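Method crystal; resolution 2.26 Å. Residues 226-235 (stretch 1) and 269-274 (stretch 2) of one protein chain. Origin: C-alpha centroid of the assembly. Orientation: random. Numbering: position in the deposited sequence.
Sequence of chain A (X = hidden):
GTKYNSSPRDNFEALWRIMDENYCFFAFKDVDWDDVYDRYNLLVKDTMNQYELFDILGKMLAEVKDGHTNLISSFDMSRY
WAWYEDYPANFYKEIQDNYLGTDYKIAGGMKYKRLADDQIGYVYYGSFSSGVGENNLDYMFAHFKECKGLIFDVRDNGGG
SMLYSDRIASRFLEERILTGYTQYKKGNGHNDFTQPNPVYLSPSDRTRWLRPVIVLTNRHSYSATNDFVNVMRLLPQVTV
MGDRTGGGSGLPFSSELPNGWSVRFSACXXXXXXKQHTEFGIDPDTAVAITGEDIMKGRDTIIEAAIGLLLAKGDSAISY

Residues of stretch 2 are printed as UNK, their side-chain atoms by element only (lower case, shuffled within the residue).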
ATOM      1  N   ASN A 226      -0.299  -0.690   2.610  1.00 17.29           N
ATOM      2  CA  ASN A 226      -1.318  -1.707   2.354  1.00 17.81           C
ATOM      3  C   ASN A 226      -1.505  -2.548   3.601  1.00 22.51           C
ATOM      4  O   ASN A 226      -2.632  -2.824   3.970  1.00 22.62           O
ATOM      5  CB  ASN A 226      -0.947  -2.591   1.141  1.00 16.45           C
ATOM      6  CG  ASN A 226      -2.086  -3.441   0.652  1.00 30.70           C
ATOM      7  OD1 ASN A 226      -3.196  -2.959   0.437  1.00 26.99           O
ATOM      8  ND2 ASN A 226      -1.845  -4.727   0.460  1.00 17.78           N
ATOM      9  N   ASP A 227      -0.398  -2.917   4.286  1.00 21.50           N
ATOM     10  CA  ASP A 227      -0.451  -3.713   5.525  1.00 21.81           C
ATOM     11  C   ASP A 227      -1.069  -2.910   6.666  1.00 25.26           C
ATOM     12  O   ASP A 227      -1.775  -3.486   7.485  1.00 26.33           O
ATOM     13  CB  ASP A 227       0.948  -4.207   5.921  1.00 23.59           C
ATOM     14  CG  ASP A 227       1.680  -5.001   4.861  1.00 30.94           C
ATOM     15  OD1 ASP A 227       1.005  -5.559   3.947  1.00 30.90           O
ATOM     16  OD2 ASP A 227       2.911  -5.102   4.957  1.00 34.26           O
ATOM     17  N   PHE A 228      -0.774  -1.600   6.737  1.00 20.50           N
ATOM     18  CA  PHE A 228      -1.333  -0.665   7.719  1.00 20.11           C
ATOM     19  C   PHE A 228      -2.878  -0.596   7.533  1.00 22.67           C
ATOM     20  O   PHE A 228      -3.629  -0.713   8.506  1.00 20.19           O
ATOM     21  CB  PHE A 228      -0.702   0.761   7.543  1.00 20.73           C
ATOM     22  CG  PHE A 228      -1.352   1.832   8.387  1.00 21.02           C
ATOM     23  CD1 PHE A 228      -1.087   1.921   9.753  1.00 22.89           C
ATOM     24  CD2 PHE A 228      -2.227   2.757   7.820  1.00 21.85           C
ATOM     25  CE1 PHE A 228      -1.685   2.917  10.542  1.00 23.24           C
ATOM     26  CE2 PHE A 228      -2.837   3.737   8.611  1.00 23.53           C
ATOM     27  CZ  PHE A 228      -2.553   3.818   9.965  1.00 21.48           C
ATOM     28  N   VAL A 229      -3.329  -0.392   6.278  1.00 19.35           N
ATOM     29  CA  VAL A 229      -4.745  -0.311   5.926  1.00 19.82           C
ATOM     30  C   VAL A 229      -5.435  -1.635   6.322  1.00 23.40           C
ATOM     31  O   VAL A 229      -6.503  -1.609   6.929  1.00 22.24           O
ATOM     32  CB  VAL A 229      -4.923   0.045   4.424  1.00 22.91           C
ATOM     33  CG1 VAL A 229      -6.365  -0.188   3.959  1.00 22.45           C
ATOM     34  CG2 VAL A 229      -4.523   1.506   4.179  1.00 22.08           C
ATOM     35  N   ASN A 230      -4.781  -2.769   6.037  1.00 20.36           N
ATOM     36  CA  ASN A 230      -5.283  -4.089   6.366  1.00 21.18           C
ATOM     37  C   ASN A 230      -5.603  -4.227   7.871  1.00 25.93           C
ATOM     38  O   ASN A 230      -6.619  -4.824   8.221  1.00 25.61           O
ATOM     39  CB  ASN A 230      -4.285  -5.153   5.954  1.00 22.58           C
ATOM     40  CG  ASN A 230      -4.732  -6.578   6.229  1.00 41.04           C
ATOM     41  OD1 ASN A 230      -5.872  -6.972   5.995  1.00 31.22           O
ATOM     42  ND2 ASN A 230      -3.844  -7.378   6.753  1.00 41.73           N
ATOM     43  N   VAL A 231      -4.736  -3.695   8.741  1.00 21.74           N
ATOM     44  CA  VAL A 231      -4.939  -3.778  10.187  1.00 22.54           C
ATOM     45  C   VAL A 231      -6.052  -2.810  10.608  1.00 22.91           C
ATOM     46  O   VAL A 231      -6.927  -3.187  11.387  1.00 23.40           O
ATOM     47  CB  VAL A 231      -3.614  -3.517  10.971  1.00 28.15           C
ATOM     48  CG1 VAL A 231      -3.839  -3.560  12.489  1.00 29.03           C
ATOM     49  CG2 VAL A 231      -2.529  -4.511  10.559  1.00 28.25           C
HETATM   50  N   MSE A 232      -6.028  -1.577  10.078  1.00 16.99           N
HETATM   51  CA  MSE A 232      -6.966  -0.526  10.452  1.00 15.02           C
HETATM   52  C   MSE A 232      -8.414  -0.905  10.139  1.00 20.22           C
HETATM   53  O   MSE A 232      -9.266  -0.678  10.997  1.00 20.18           O
HETATM   54  CB  MSE A 232      -6.589   0.816   9.797  1.00 14.76           C
HETATM   55  CG  MSE A 232      -5.254   1.374  10.327  1.00 17.96           C
HETATM   56 SE   MSE A 232      -5.299   1.965  12.192  0.75 21.11          SE
HETATM   57  CE  MSE A 232      -6.329   3.521  11.941  1.00 15.65           C
ATOM     58  N   ARG A 233      -8.682  -1.558   8.979  1.00 16.12           N
ATOM     59  CA  ARG A 233     -10.045  -1.946   8.602  1.00 17.13           C
ATOM     60  C   ARG A 233     -10.617  -3.070   9.469  1.00 24.46           C
ATOM     61  O   ARG A 233     -11.804  -3.393   9.317  1.00 25.84           O
ATOM     62  CB  ARG A 233     -10.164  -2.308   7.101  1.00 21.57           C
ATOM     63  CG  ARG A 233      -9.164  -3.315   6.556  1.00 28.46           C
ATOM     64  CD  ARG A 233      -9.510  -4.745   6.872  1.00 30.45           C
ATOM     65  NE  ARG A 233      -8.675  -5.651   6.082  1.00 32.39           N
ATOM     66  CZ  ARG A 233      -9.043  -6.149   4.914  1.00 34.90           C
ATOM     67  NH1 ARG A 233     -10.230  -5.854   4.408  1.00 21.48           N
ATOM     68  NH2 ARG A 233      -8.232  -6.958   4.248  1.00 33.70           N
ATOM     69  N   LEU A 234      -9.807  -3.673  10.375  1.00 21.08           N
ATOM     70  CA  LEU A 234     -10.305  -4.705  11.296  1.00 20.87           C
ATOM     71  C   LEU A 234     -10.914  -4.082  12.534  1.00 25.59           C
ATOM     72  O   LEU A 234     -11.541  -4.779  13.320  1.00 28.60           O
ATOM     73  CB  LEU A 234      -9.152  -5.641  11.755  1.00 21.38           C
ATOM     74  CG  LEU A 234      -8.322  -6.375  10.692  1.00 24.79           C
ATOM     75  CD1 LEU A 234      -7.158  -7.084  11.345  1.00 24.43           C
ATOM     76  CD2 LEU A 234      -9.175  -7.367   9.913  1.00 25.05           C
ATOM     77  N   LEU A 235     -10.705  -2.780  12.737  1.00 21.50           N
ATOM     78  CA  LEU A 235     -11.101  -2.085  13.948  1.00 21.64           C
ATOM     79  C   LEU A 235     -12.506  -1.488  13.849  1.00 24.97           C
ATOM     80  O   LEU A 235     -12.889  -0.924  12.815  1.00 24.56           O
ATOM     81  CB  LEU A 235     -10.041  -1.037  14.297  1.00 21.87           C
ATOM     82  CG  LEU A 235      -8.583  -1.598  14.362  1.00 25.86           C
ATOM     83  CD1 LEU A 235      -7.572  -0.489  14.624  1.00 24.21           C
ATOM     84  CD2 LEU A 235      -8.448  -2.718  15.416  1.00 27.43           C
ATOM     85  N   UNK A 269       3.277 -13.836   0.167  1.00 38.67           N
ATOM     86  CA  UNK A 269       1.854 -13.461   0.192  1.00 36.83           C
ATOM     87  C   UNK A 269       1.426 -13.061   1.628  1.00 34.49           C
ATOM     88  O   UNK A 269       1.760 -13.744   2.601  1.00 32.75           O
ATOM     89  c   UNK A 269       3.437 -15.288  -0.035  1.00 41.93           C
ATOM     90  c   UNK A 269       1.121 -14.741  -0.246  1.00 39.87           C
ATOM     91  c   UNK A 269       2.170 -15.673  -0.710  1.00 46.40           C
ATOM     92  N   UNK A 270       0.731 -11.928   1.752  1.00 28.79           N
ATOM     93  CA  UNK A 270       0.159 -11.447   3.007  1.00 27.32           C
ATOM     94  C   UNK A 270      -1.343 -11.698   2.893  1.00 31.85           C
ATOM     95  O   UNK A 270      -1.955 -11.336   1.877  1.00 32.03           O
ATOM     96  c   UNK A 270       0.514  -9.971   3.338  1.00 29.10           C
ATOM     97  c   UNK A 270       1.987  -9.829   3.709  1.00 28.50           C
ATOM     98  c   UNK A 270      -0.370  -9.416   4.455  1.00 28.29           C
ATOM     99  N   UNK A 271      -1.920 -12.373   3.907  1.00 26.21           N
ATOM    100  CA  UNK A 271      -3.333 -12.696   3.915  1.00 24.04           C
ATOM    101  C   UNK A 271      -4.058 -11.940   5.003  1.00 27.20           C
ATOM    102  O   UNK A 271      -3.493 -11.681   6.066  1.00 26.53           O
ATOM    103  c   UNK A 271      -2.667 -15.184   3.306  1.00 27.78           C
ATOM    104  c   UNK A 271      -2.883 -16.597   3.742  1.00 27.39           C
ATOM    105  c   UNK A 271      -2.891 -15.049   1.814  1.00 31.41           C
ATOM    106  c   UNK A 271      -3.563 -14.221   4.096  1.00 24.49           C
ATOM    107  N   UNK A 272      -5.343 -11.633   4.764  1.00 23.74           N
ATOM    108  CA  UNK A 272      -6.157 -10.991   5.779  1.00 24.07           C
ATOM    109  C   UNK A 272      -6.645 -12.065   6.811  1.00 27.22           C
ATOM    110  O   UNK A 272      -6.257 -13.230   6.711  1.00 26.53           O
ATOM    111  o   UNK A 272      -9.009 -10.362   3.469  1.00 41.92           O
ATOM    112  c   UNK A 272      -7.323 -10.198   5.135  1.00 26.77           C
ATOM    113  o   UNK A 272      -8.461 -12.219   4.528  1.00 43.86           O
ATOM    114  c   UNK A 272      -8.322 -10.986   4.301  1.00 40.51           C
ATOM    115  N   UNK A 273      -7.494 -11.676   7.786  1.00 22.89           N
ATOM    116  CA  UNK A 273      -7.998 -12.589   8.818  1.00 22.38           C
ATOM    117  C   UNK A 273      -8.906 -13.709   8.213  1.00 28.36           C
ATOM    118  O   UNK A 273      -9.143 -14.719   8.867  1.00 27.85           O
ATOM    119  c   UNK A 273      -9.902 -11.016   9.499  1.00 24.54           C
ATOM    120  c   UNK A 273      -8.707 -11.859   9.989  1.00 24.93           C
ATOM    121  c   UNK A 273      -7.712 -11.009  10.775  1.00 24.07           C
ATOM    122  N   UNK A 274      -9.376 -13.537   6.972  1.00 28.72           N
ATOM    123  CA  UNK A 274     -10.202 -14.546   6.285  1.00 31.52           C
ATOM    124  C   UNK A 274      -9.330 -15.373   5.323  1.00 35.16           C
ATOM    125  O   UNK A 274      -9.865 -16.125   4.501  1.00 35.17           O
ATOM    126  c   UNK A 274     -11.379 -13.893   5.531  1.00 32.68           C
ATOM    127  o   UNK A 274     -12.623 -13.321   7.503  1.00 50.45           O
ATOM    128  c   UNK A 274     -12.196 -12.976   6.397  1.00 55.89           C
ATOM    129  n   UNK A 274     -12.380 -11.762   5.929  1.00 50.90           N
TER
HETATM  130  O   HOH W   1      -6.558  -8.801   8.003  1.00 31.67           O
HETATM  131  O   HOH W   2      -8.385  -8.268   1.948  1.00 44.16           O

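Position 269 carries three side-chain carbons, and they close a ring onto the backbone N. Nothing in it comes near stretch 1. A ring of this kind belongs to proline, so this is Pro269.

Position 270 has three side-chain carbons, with CB carrying the other two. Its CA-to-CB bond points toward the helix of stretch 1, and one of the terminal carbons lies 4.1 Å from Asp227 OD1. Three carbons branched at CB make a valine, Val270. The contact is loose, carbon against carboxylate oxygen.

Position 271 has four side-chain carbons, forked at the second. Its CA-to-CB bond points away from stretch 1, and the nearest side-chain atom, CB, stays 7.3 Å from Asn230 ND2. What approaches is the backbone: its O lies 4.4 Å from Asn230 ND2, too far for a hydrogen bond. The fork identifies Leu271. Positions 270 and 271 form a short strand, which explains the alternation of their side chains.

Position 272 has two side-chain carbons, the second carrying two oxygens. Its CB lies 3.6 Å from Asn230 OD1 and 3.5 Å from Arg233 NH2. A carboxylate one carbon beyond CB makes this Asp272. Its OD2 is 3.6 Å from Arg233 NH2, a salt bridge of charges only, since the oxygen lies well out of the guanidinium plane. Its OD1 accepts a hydrogen bond from the backbone N of position 274, at 2.9 Å.

Position 273 has three carbons, again branched at CB. One terminal carbon packs 3.7 Å from Leu234 CD2. The branching gives Val273, and the packing is apolar.

Position 274 has two side-chain carbons, the second carrying one oxygen and one nitrogen. It makes no contact with stretch 1. The amide identifies Asn274.

The contact buries 261 Å² in all, with no direct hydrogen bond between the stretches. Arg233 is held by its own stretch: NE and NH2 donate to Asn230 OD1, at 3.1 and 2.9 Å. This places the guanidinium beside Asp272. Water 2 completes the pairing, accepting from Arg233 NH2 and donating to Asp272 OD2, both at 2.7 Å. Water 1 donates to Asn230 OD1 at 2.8 Å and weakly accepts from Val273 N at 3.0 Å. Asn230 OD1 thus serves both the arginine and a water bridge. Charge and water link the polar middle, while Val273 CG2 packs on Leu234 CD2 at 3.7 Å.

Stretch 2, residues 269-274: PVLDVN
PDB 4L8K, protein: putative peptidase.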